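PDB 4Y9J: protein ACDH-11, isoform b from Caenorhabditis elegans, which belongs to the acyl-CoA dehydrogenase family of flavoproteins and carries flavin-adenine dinucleotide in an assembly of four subunits. Local coordinates for residues R250-L256 / E296-G302; Y326-I331 / M413-I418; P121-R125 / L379-A384. All blocks are in the same frame, centred on the assembly; numbering follows the deposited sequence.

Contact 1 of 3, residues R250-L256 / E296-G302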
loop_
_atom_site.group_PDB
_atom_site.type_symbol
_atom_site.label_atom_id
_atom_site.label_comp_id
_atom_site.label_asym_id
_atom_site.label_seq_id
_atom_site.Cartn_x
_atom_site.Cartn_y
_atom_site.Cartn_z
ATOM N N ARG B 250 -10.137 -25.616 -36.664
ATOM C CA ARG B 250 -9.348 -25.795 -37.881
ATOM C C ARG B 250 -8.616 -24.536 -38.368
ATOM O O ARG B 250 -7.681 -24.627 -39.178
ATOM C CB ARG B 250 -10.279 -26.308 -38.994
ATOM C CG ARG B 250 -9.573 -27.071 -40.088
ATOM C CD ARG B 250 -8.829 -28.326 -39.582
ATOM N NE ARG B 250 -8.245 -29.197 -40.642
ATOM C CZ ARG B 250 -6.961 -29.197 -41.067
ATOM N NH1 ARG B 250 -6.055 -28.359 -40.574
ATOM N NH2 ARG B 250 -6.575 -30.044 -42.017
ATOM N N GLY B 251 -9.038 -23.355 -37.905
ATOM C CA GLY B 251 -8.265 -22.127 -38.222
ATOM C C GLY B 251 -7.073 -21.807 -37.330
ATOM O O GLY B 251 -6.362 -20.842 -37.581
ATOM N N LEU B 252 -6.860 -22.579 -36.269
ATOM C CA LEU B 252 -5.788 -22.313 -35.333
ATOM C C LEU B 252 -4.502 -23.039 -35.659
ATOM O O LEU B 252 -4.525 -24.223 -36.021
ATOM C CB LEU B 252 -6.268 -22.656 -33.931
ATOM C CG LEU B 252 -7.403 -21.782 -33.421
ATOM C CD1 LEU B 252 -7.903 -22.368 -32.115
ATOM C CD2 LEU B 252 -6.934 -20.334 -33.182
ATOM N N SER B 253 -3.389 -22.305 -35.601
ATOM C CA SER B 253 -2.061 -22.860 -35.688
ATOM C C SER B 253 -1.249 -22.514 -34.437
ATOM O O SER B 253 -1.566 -21.565 -33.688
ATOM C CB SER B 253 -1.393 -22.357 -36.963
ATOM O OG SER B 253 -2.159 -22.657 -38.165
ATOM N N LEU B 254 -0.199 -23.290 -34.207
ATOM C CA LEU B 254 0.664 -23.123 -33.038
ATOM C C LEU B 254 1.901 -22.310 -33.386
ATOM O O LEU B 254 2.439 -22.462 -34.465
ATOM C CB LEU B 254 1.105 -24.504 -32.535
ATOM C CG LEU B 254 1.952 -24.535 -31.265
ATOM C CD1 LEU B 254 1.209 -23.971 -30.073
ATOM C CD2 LEU B 254 2.404 -25.957 -30.997
ATOM N N PHE B 255 2.350 -21.496 -32.429
ATOM C CA PHE B 255 3.483 -20.593 -32.584
ATOM C C PHE B 255 4.360 -20.604 -31.377
ATOM O O PHE B 255 3.898 -20.751 -30.233
ATOM C CB PHE B 255 3.042 -19.124 -32.836
ATOM C CG PHE B 255 2.290 -18.934 -34.107
ATOM C CD1 PHE B 255 0.943 -19.216 -34.160
ATOM C CD2 PHE B 255 2.925 -18.519 -35.244
ATOM C CE1 PHE B 255 0.236 -19.083 -35.341
ATOM C CE2 PHE B 255 2.217 -18.362 -36.454
ATOM C CZ PHE B 255 0.864 -18.648 -36.485
ATOM N N LEU B 256 5.615 -20.369 -31.641
ATOM C CA LEU B 256 6.643 -20.252 -30.620
ATOM C C LEU B 256 7.253 -18.884 -30.763
ATOM O O LEU B 256 7.615 -18.520 -31.893
ATOM C CB LEU B 256 7.769 -21.303 -30.800
ATOM C CG LEU B 256 8.935 -21.239 -29.799
ATOM C CD1 LEU B 256 8.533 -21.591 -28.384
ATOM C CD2 LEU B 256 10.094 -22.148 -30.279
ATOM N N GLU B 296 7.264 -17.786 -34.621
ATOM C CA GLU B 296 7.559 -18.865 -35.618
ATOM C C GLU B 296 6.480 -19.941 -35.598
ATOM O O GLU B 296 6.141 -20.441 -34.536
ATOM C CB GLU B 296 8.892 -19.492 -35.306
ATOM C CG GLU B 296 10.059 -18.562 -35.067
ATOM C CD GLU B 296 10.320 -17.568 -36.161
ATOM O OE1 GLU B 296 9.952 -17.841 -37.318
ATOM O OE2 GLU B 296 10.959 -16.508 -35.866
ATOM N N ARG B 297 5.884 -20.240 -36.743
ATOM C CA ARG B 297 4.866 -21.272 -36.805
ATOM C C ARG B 297 5.500 -22.640 -36.650
ATOM O O ARG B 297 6.448 -22.942 -37.355
ATOM C CB ARG B 297 4.128 -21.299 -38.160
ATOM C CG ARG B 297 2.917 -22.254 -38.147
ATOM C CD ARG B 297 2.605 -23.014 -39.440
ATOM N NE ARG B 297 3.723 -23.107 -40.372
ATOM C CZ ARG B 297 4.326 -24.218 -40.768
ATOM N NH1 ARG B 297 3.950 -25.429 -40.392
ATOM N NH2 ARG B 297 5.316 -24.107 -41.605
ATOM N N ILE B 298 4.884 -23.492 -35.837
ATOM C CA ILE B 298 5.367 -24.859 -35.597
ATOM C C ILE B 298 4.190 -25.823 -35.647
ATOM O O ILE B 298 3.035 -25.486 -35.398
ATOM C CB ILE B 298 6.136 -24.972 -34.244
ATOM C CG1 ILE B 298 5.224 -24.640 -33.082
ATOM C CG2 ILE B 298 7.385 -24.121 -34.276
ATOM C CD1 ILE B 298 5.806 -24.923 -31.708
ATOM N N GLY B 299 4.477 -27.047 -36.048
ATOM C CA GLY B 299 3.429 -27.966 -36.385
ATOM C C GLY B 299 2.726 -27.568 -37.674
ATOM O O GLY B 299 2.994 -26.551 -38.284
ATOM N N ASP B 300 1.747 -28.363 -38.022
ATOM C CA ASP B 300 0.952 -28.158 -39.226
ATOM C C ASP B 300 -0.092 -27.045 -39.071
ATOM O O ASP B 300 -0.778 -26.954 -38.034
ATOM C CB ASP B 300 0.221 -29.466 -39.513
ATOM C CG ASP B 300 1.180 -30.610 -39.858
ATOM O OD1 ASP B 300 2.200 -30.341 -40.510
ATOM O OD2 ASP B 300 0.888 -31.764 -39.463
ATOM N N GLN B 301 -0.260 -26.252 -40.123
ATOM C CA GLN B 301 -1.304 -25.242 -40.148
ATOM C C GLN B 301 -2.689 -25.845 -39.927
ATOM O O GLN B 301 -3.054 -26.865 -40.517
ATOM C CB GLN B 301 -1.254 -24.497 -41.467
ATOM C CG GLN B 301 -2.068 -23.209 -41.471
ATOM C CD GLN B 301 -1.853 -22.393 -42.745
ATOM O OE1 GLN B 301 -0.795 -22.464 -43.371
ATOM N NE2 GLN B 301 -2.872 -21.636 -43.146
ATOM N N GLY B 302 -3.453 -25.261 -39.016
ATOM C CA GLY B 302 -4.785 -25.728 -38.787
ATOM C C GLY B 302 -4.828 -26.736 -37.678
ATOM O O GLY B 302 -5.924 -27.033 -37.188
HETATM O O HOH W 1 0.405 -25.273 -36.179
#

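Contact 2 of 3, residues Y326-I331 / M413-I418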
loop_
_atom_site.group_PDB
_atom_site.type_symbol
_atom_site.label_atom_id
_atom_site.label_comp_id
_atom_site.label_asym_id
_atom_site.label_seq_id
_atom_site.Cartn_x
_atom_site.Cartn_y
_atom_site.Cartn_z
ATOM N N TYR B 326 -0.605 -29.573 -1.818
ATOM C CA TYR B 326 -1.375 -28.772 -0.842
ATOM C C TYR B 326 -2.112 -29.655 0.172
ATOM O O TYR B 326 -2.137 -29.343 1.374
ATOM C CB TYR B 326 -2.352 -27.843 -1.539
ATOM C CG TYR B 326 -1.658 -26.776 -2.362
ATOM C CD1 TYR B 326 -0.720 -25.961 -1.801
ATOM C CD2 TYR B 326 -1.947 -26.586 -3.710
ATOM C CE1 TYR B 326 -0.073 -24.987 -2.543
ATOM C CE2 TYR B 326 -1.321 -25.596 -4.449
ATOM C CZ TYR B 326 -0.376 -24.810 -3.854
ATOM O OH TYR B 326 0.362 -23.861 -4.532
ATOM N N MET B 327 -2.685 -30.751 -0.322
ATOM C CA MET B 327 -3.359 -31.723 0.538
ATOM C C MET B 327 -2.386 -32.335 1.546
ATOM O O MET B 327 -2.606 -32.323 2.767
ATOM C CB MET B 327 -4.042 -32.779 -0.304
ATOM C CG MET B 327 -5.155 -32.236 -1.182
ATOM S SD MET B 327 -5.662 -33.239 -2.640
ATOM C CE MET B 327 -6.109 -34.672 -1.803
ATOM N N ARG B 328 -1.261 -32.825 1.066
ATOM C CA ARG B 328 -0.248 -33.392 1.961
ATOM C C ARG B 328 0.309 -32.329 2.898
ATOM O O ARG B 328 0.533 -32.618 4.090
ATOM C CB ARG B 328 0.864 -34.029 1.155
ATOM C CG ARG B 328 2.137 -34.427 1.952
ATOM C CD ARG B 328 1.893 -35.419 3.050
ATOM N NE ARG B 328 1.291 -36.646 2.507
ATOM C CZ ARG B 328 0.333 -37.369 3.058
ATOM N NH1 ARG B 328 -0.205 -37.000 4.223
ATOM N NH2 ARG B 328 -0.096 -38.489 2.444
ATOM N N ARG B 329 0.576 -31.133 2.397
ATOM C CA ARG B 329 1.155 -30.099 3.251
ATOM C C ARG B 329 0.223 -29.767 4.476
ATOM O O ARG B 329 0.666 -29.736 5.611
ATOM C CB ARG B 329 1.523 -28.836 2.443
ATOM C CG ARG B 329 2.041 -27.677 3.272
ATOM C CD ARG B 329 3.307 -28.069 4.022
ATOM N NE ARG B 329 4.446 -28.396 3.126
ATOM C CZ ARG B 329 5.307 -27.501 2.636
ATOM N NH1 ARG B 329 5.133 -26.202 2.843
ATOM N NH2 ARG B 329 6.306 -27.910 1.856
ATOM N N ILE B 330 -1.045 -29.563 4.215
ATOM C CA ILE B 330 -1.967 -29.224 5.269
ATOM C C ILE B 330 -2.081 -30.348 6.254
ATOM O O ILE B 330 -2.115 -30.097 7.432
ATOM C CB ILE B 330 -3.293 -28.642 4.748
ATOM C CG1 ILE B 330 -4.014 -27.857 5.865
ATOM C CG2 ILE B 330 -4.214 -29.740 4.284
ATOM C CD1 ILE B 330 -3.242 -26.640 6.325
ATOM N N ILE B 331 -2.066 -31.600 5.814
ATOM C CA ILE B 331 -2.178 -32.697 6.708
ATOM C C ILE B 331 -0.880 -32.817 7.534
ATOM O O ILE B 331 -0.916 -33.084 8.715
ATOM C CB ILE B 331 -2.434 -34.020 5.919
ATOM C CG1 ILE B 331 -3.792 -34.024 5.212
ATOM C CG2 ILE B 331 -2.281 -35.252 6.816
ATOM C CD1 ILE B 331 -3.948 -35.260 4.318
ATOM N N MET B 413 -10.494 -30.489 1.106
ATOM C CA MET B 413 -9.538 -31.071 2.022
ATOM C C MET B 413 -8.657 -29.974 2.700
ATOM O O MET B 413 -8.417 -30.034 3.903
ATOM C CB MET B 413 -8.625 -32.072 1.332
ATOM C CG MET B 413 -7.952 -32.959 2.388
ATOM S SD MET B 413 -6.913 -34.191 1.686
ATOM C CE MET B 413 -8.253 -35.231 1.043
ATOM N N VAL B 414 -8.190 -28.991 1.971
ATOM C CA VAL B 414 -7.354 -27.968 2.589
ATOM C C VAL B 414 -8.233 -27.104 3.523
ATOM O O VAL B 414 -7.776 -26.760 4.592
ATOM C CB VAL B 414 -6.638 -27.092 1.565
ATOM C CG1 VAL B 414 -5.858 -25.970 2.242
ATOM C CG2 VAL B 414 -5.689 -27.956 0.781
ATOM N N SER B 415 -9.510 -26.894 3.152
ATOM C CA SER B 415 -10.437 -26.181 4.043
ATOM C C SER B 415 -10.558 -26.910 5.408
ATOM O O SER B 415 -10.608 -26.262 6.453
ATOM C CB SER B 415 -11.791 -25.973 3.362
ATOM O OG SER B 415 -12.716 -25.336 4.209
ATOM N N GLU B 416 -10.750 -28.221 5.372
ATOM C CA GLU B 416 -10.803 -29.059 6.573
ATOM C C GLU B 416 -9.524 -28.945 7.368
ATOM O O GLU B 416 -9.522 -28.834 8.594
ATOM C CB GLU B 416 -11.100 -30.552 6.230
ATOM C CG GLU B 416 -11.557 -31.380 7.421
ATOM C CD GLU B 416 -12.873 -30.899 7.973
ATOM O OE1 GLU B 416 -13.875 -30.916 7.189
ATOM O OE2 GLU B 416 -12.925 -30.513 9.182
ATOM N N GLY B 417 -8.416 -28.922 6.665
ATOM C CA GLY B 417 -7.111 -28.804 7.310
ATOM C C GLY B 417 -6.880 -27.511 8.029
ATOM O O GLY B 417 -6.374 -27.516 9.189
ATOM N N ILE B 418 -7.263 -26.414 7.424
ATOM C CA ILE B 418 -7.082 -25.137 8.092
ATOM C C ILE B 418 -7.939 -25.039 9.337
ATOM O O ILE B 418 -7.487 -24.530 10.333
ATOM C CB ILE B 418 -7.186 -23.871 7.226
ATOM C CG1 ILE B 418 -8.512 -23.673 6.691
ATOM C CG2 ILE B 418 -6.083 -23.748 6.072
ATOM C CD1 ILE B 418 -8.694 -22.221 6.323
#

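Contact 3 of 3, residues P121-R125 / L379-A384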
loop_
_atom_site.group_PDB
_atom_site.type_symbol
_atom_site.label_atom_id
_atom_site.label_comp_id
_atom_site.label_asym_id
_atom_site.label_seq_id
_atom_site.Cartn_x
_atom_site.Cartn_y
_atom_site.Cartn_z
ATOM N N PRO B 121 13.699 -43.567 -19.082
ATOM C CA PRO B 121 12.569 -42.627 -18.950
ATOM C C PRO B 121 11.536 -42.937 -17.873
ATOM O O PRO B 121 10.964 -42.001 -17.248
ATOM C CB PRO B 121 11.939 -42.657 -20.334
ATOM C CG PRO B 121 13.059 -42.976 -21.245
ATOM C CD PRO B 121 13.979 -43.904 -20.489
ATOM N N PHE B 122 11.295 -44.220 -17.605
ATOM C CA PHE B 122 10.282 -44.559 -16.587
ATOM C C PHE B 122 10.802 -44.105 -15.214
ATOM O O PHE B 122 10.050 -43.604 -14.395
ATOM C CB PHE B 122 9.880 -46.064 -16.706
ATOM C CG PHE B 122 9.919 -46.840 -15.425
ATOM C CD1 PHE B 122 11.106 -47.353 -14.965
ATOM C CD2 PHE B 122 8.784 -47.109 -14.744
ATOM C CE1 PHE B 122 11.157 -48.095 -13.805
ATOM C CE2 PHE B 122 8.819 -47.855 -13.591
ATOM C CZ PHE B 122 10.008 -48.303 -13.099
ATOM N N VAL B 123 12.114 -44.248 -15.000
ATOM C CA VAL B 123 12.714 -43.878 -13.729
ATOM C C VAL B 123 12.657 -42.366 -13.568
ATOM O O VAL B 123 12.313 -41.843 -12.537
ATOM C CB VAL B 123 14.179 -44.373 -13.648
ATOM C CG1 VAL B 123 14.986 -43.664 -12.558
ATOM C CG2 VAL B 123 14.193 -45.890 -13.448
ATOM N N ARG B 124 13.100 -41.673 -14.590
ATOM C CA ARG B 124 13.280 -40.281 -14.434
ATOM C C ARG B 124 11.976 -39.517 -14.277
ATOM O O ARG B 124 11.972 -38.509 -13.600
ATOM C CB ARG B 124 14.190 -39.780 -15.516
ATOM C CG ARG B 124 13.561 -39.582 -16.854
ATOM C CD ARG B 124 14.672 -39.543 -17.907
ATOM N NE ARG B 124 14.011 -39.184 -19.151
ATOM C CZ ARG B 124 14.390 -39.539 -20.366
ATOM N NH1 ARG B 124 15.477 -40.253 -20.543
ATOM N NH2 ARG B 124 13.639 -39.206 -21.398
ATOM N N ARG B 125 10.846 -40.016 -14.788
ATOM C CA ARG B 125 9.611 -39.302 -14.593
ATOM C C ARG B 125 9.118 -39.539 -13.176
ATOM O O ARG B 125 8.547 -38.645 -12.567
ATOM C CB ARG B 125 8.534 -39.652 -15.637
ATOM C CG ARG B 125 8.764 -39.069 -17.031
ATOM C CD ARG B 125 8.705 -37.533 -17.042
ATOM N NE ARG B 125 8.512 -36.985 -18.374
ATOM C CZ ARG B 125 8.438 -35.695 -18.678
ATOM N NH1 ARG B 125 8.615 -34.747 -17.741
ATOM N NH2 ARG B 125 8.216 -35.357 -19.937
ATOM N N LEU B 379 3.709 -42.370 -18.012
ATOM C CA LEU B 379 4.312 -41.331 -18.859
ATOM C C LEU B 379 5.703 -41.764 -19.249
ATOM O O LEU B 379 6.125 -41.666 -20.407
ATOM C CB LEU B 379 4.352 -39.986 -18.135
ATOM C CG LEU B 379 5.009 -38.812 -18.881
ATOM C CD1 LEU B 379 4.279 -38.521 -20.179
ATOM C CD2 LEU B 379 5.072 -37.569 -18.002
ATOM N N GLY B 380 6.450 -42.217 -18.254
ATOM C CA GLY B 380 7.801 -42.705 -18.488
ATOM C C GLY B 380 7.865 -43.852 -19.480
ATOM O O GLY B 380 8.695 -43.832 -20.435
ATOM N N LEU B 381 7.006 -44.866 -19.289
ATOM C CA LEU B 381 6.922 -45.991 -20.236
ATOM C C LEU B 381 6.614 -45.520 -21.657
ATOM O O LEU B 381 7.258 -45.963 -22.620
ATOM C CB LEU B 381 5.901 -46.995 -19.778
ATOM C CG LEU B 381 6.217 -47.842 -18.554
ATOM C CD1 LEU B 381 4.966 -48.636 -18.216
ATOM C CD2 LEU B 381 7.360 -48.790 -18.814
ATOM N N SER B 382 5.759 -44.523 -21.803
ATOM C CA SER B 382 5.437 -44.031 -23.127
ATOM C C SER B 382 6.610 -43.308 -23.818
ATOM O O SER B 382 6.914 -43.518 -25.011
ATOM C CB SER B 382 4.305 -43.050 -22.984
ATOM O OG SER B 382 3.982 -42.605 -24.263
ATOM N N GLU B 383 7.321 -42.520 -23.042
ATOM C CA GLU B 383 8.541 -41.884 -23.514
ATOM C C GLU B 383 9.701 -42.850 -23.786
ATOM O O GLU B 383 10.592 -42.535 -24.557
ATOM C CB GLU B 383 8.959 -40.771 -22.520
ATOM C CG GLU B 383 7.864 -39.723 -22.444
ATOM C CD GLU B 383 8.117 -38.603 -21.458
ATOM O OE1 GLU B 383 8.893 -38.793 -20.499
ATOM O OE2 GLU B 383 7.464 -37.560 -21.629
ATOM N N ALA B 384 9.734 -44.009 -23.151
ATOM C CA ALA B 384 10.717 -45.030 -23.484
ATOM C C ALA B 384 10.355 -45.899 -24.694
ATOM O O ALA B 384 11.139 -46.755 -25.105
ATOM C CB ALA B 384 10.921 -45.906 -22.283
HETATM O O HOH W 2 11.112 -37.716 -20.886
#

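Contact 1 of 3, residues R250-L256 / E296-G302
Gln301 O and Gly302 CA lie at the edge of the Arg250 guanidinium, near its plane; NH1 of Arg250 gives Gln301 O only a weak hydrogen bond of 3.4 Å, bent to 133°. The Phe255 ring meets the other strand obliquely, with CD2 3.7 Å from Arg297 CA, and makes an edge-to-face contact with Tyr215. Beyond Phe255, away from Arg250, the antiparallel ladder is regular: Leu256 N to Glu296 O is 2.9 Å and Glu296 N to Leu256 O 2.8 Å. Phe255 and Arg297 follow as a non-hydrogen-bonded pair. Further on, Ile298 N reaches Leu254 O at 3.0 Å, but a water replaces the second direct bond, accepting from Leu254 N and donating to Ile298 O and Asp300 O. On the opposite face from Phe255, Leu254 turns CG away from its backbone N (chi1 -177°), bringing CD2 to 3.6 Å from Ile298 CD1. Past the strand end, Gly302 N donates to Ser253 OG at 3.0 Å. Both strands are neighbours in the sheet of the beta middle domain of the acyl-CoA dehydrogenase fold; strand 231-238 flanks 252-258 on its other side, Leu254 touches Ile308 of helix 304-338, and Leu256 rests on helix 166-175.

Contact 2 of 3, residues Y326-I331 / M413-I418
A chi1 of -160° in Ile330 swings CG1 away from the backbone N and sends that branch toward Gly417, and Met413 turns its CG the same way (chi1 -162°), its chain running on extended to the sulfur and then turning at the last torsion to bring CE beside Met327. Ile330 CG1 comes to 3.5 Å from Gly417 CA, an approach to the bare backbone that the absence of a side chain on Gly417 allows, and the CA atoms of Ile330 and Gly417 are 5.6 Å apart. The two methionine side chains cross at about a right angle, with CE of Met327 3.6 Å from CE of Met413, and Ile331 CD1 adds a contact with Met413 SD at 4.1 Å. At the other flank, Ile330 CG2 faces Val414, whose CG2 stands 4.1 Å from Tyr326 CB, while Ile330 CD1 meets Ile418 CG2. The segments run nearly parallel, 14° apart, with axes 9.0 Å from each other, in the helical C-terminal part of the acyl-CoA dehydrogenase fold. Thr365 of helix 352-383 touches both methionines, and Ser415 and Glu416 turn instead to the second subunit, where Glu416 bridges Lys408 and Arg525 of that chain. All side chains meeting across the interface are buried and the contacts are van der Waals ones, while backbone bonds such as Ile330 N to Tyr326 O stay within each helix; the pairing therefore probably rests on shape and exclusion of water rather than on directed polar bonds.

Contact 3 of 3, residues P121-R125 / L379-A384
The first turn of helix 121-135, in the N-terminal helical region, is braced against the C-terminal end of helix 352-383, in the C-terminal helical region, with Phe122 and Gly380 as the closest CA pair, 3.6 Å apart. The short segment axes come within 7.2 Å while running roughly antiparallel at 146°. Glycine, having no side chain, permits this. On one flank of that point Pro121 lays its ring along the other helix end: CB is 3.5 Å from Gly380 O, and CG is 3.8 Å from Ala384 CB. Phe122 CB sits beside Leu381 with looser apolar contact.

In the acyl-CoA dehydrogenase fold the N-terminal and C-terminal parts are both helical, separated in sequence by the beta middle domain, and here residues 258 positions apart are joined by charge. The Arg125 chain bends at chi2 (-65°) while Glu383 extends beyond CG, and the two side chains cross at about a right angle. Arg125 grips Glu383 side-on: NE to OE1 of Glu383 is 2.8 Å and NH2 of Arg125 to OE2 of Glu383 is 2.9 Å, each oxygen using its syn lone pair. The two planes are 33° apart, and OE1 is tilted slightly from the guanidinium plane while OE2 lies in it. Leu379 CD2 lies over one guanidinium face, 3.5 Å from Arg125 NE, and Tyr115 makes a cation-pi contact with the same group. Arg125 NH1 is fixed separately by Asp150 and Gln128, so NE, NH1 and NH2 all have acceptors, which should restrict its rotation. Glu383 OE2 also takes a salt bridge from Lys154, and two cations beside one carboxylate would probably favour its ionised form. Both Arg125 and Leu379 touch Ile314 of helix 304-338.

Overall arrangement
Contact 1 belongs to the beta middle domain, whereas contacts 2 and 3 join helices; contact 1 is nested inside the long loop that contact 3 closes. Strand 285-298 leads into helix 304-338, so contacts 1 and 2 are in series, yet their centres are 41 Å apart on opposite sides of the chain's centre. Contacts 2 and 3 alternate in sequence, with centres 30 Å apart. Contacts 1 and 2 come close to ligand: a bound UCC is about 6 Å from the Leu252 side chain and a bound UCC about 5 Å from that of Tyr326, whereas contact 3 stands about 11 Å off at Leu379. A bound FAD is about 8 Å from Gly417, and a bound FAD about 11 Å from Leu254.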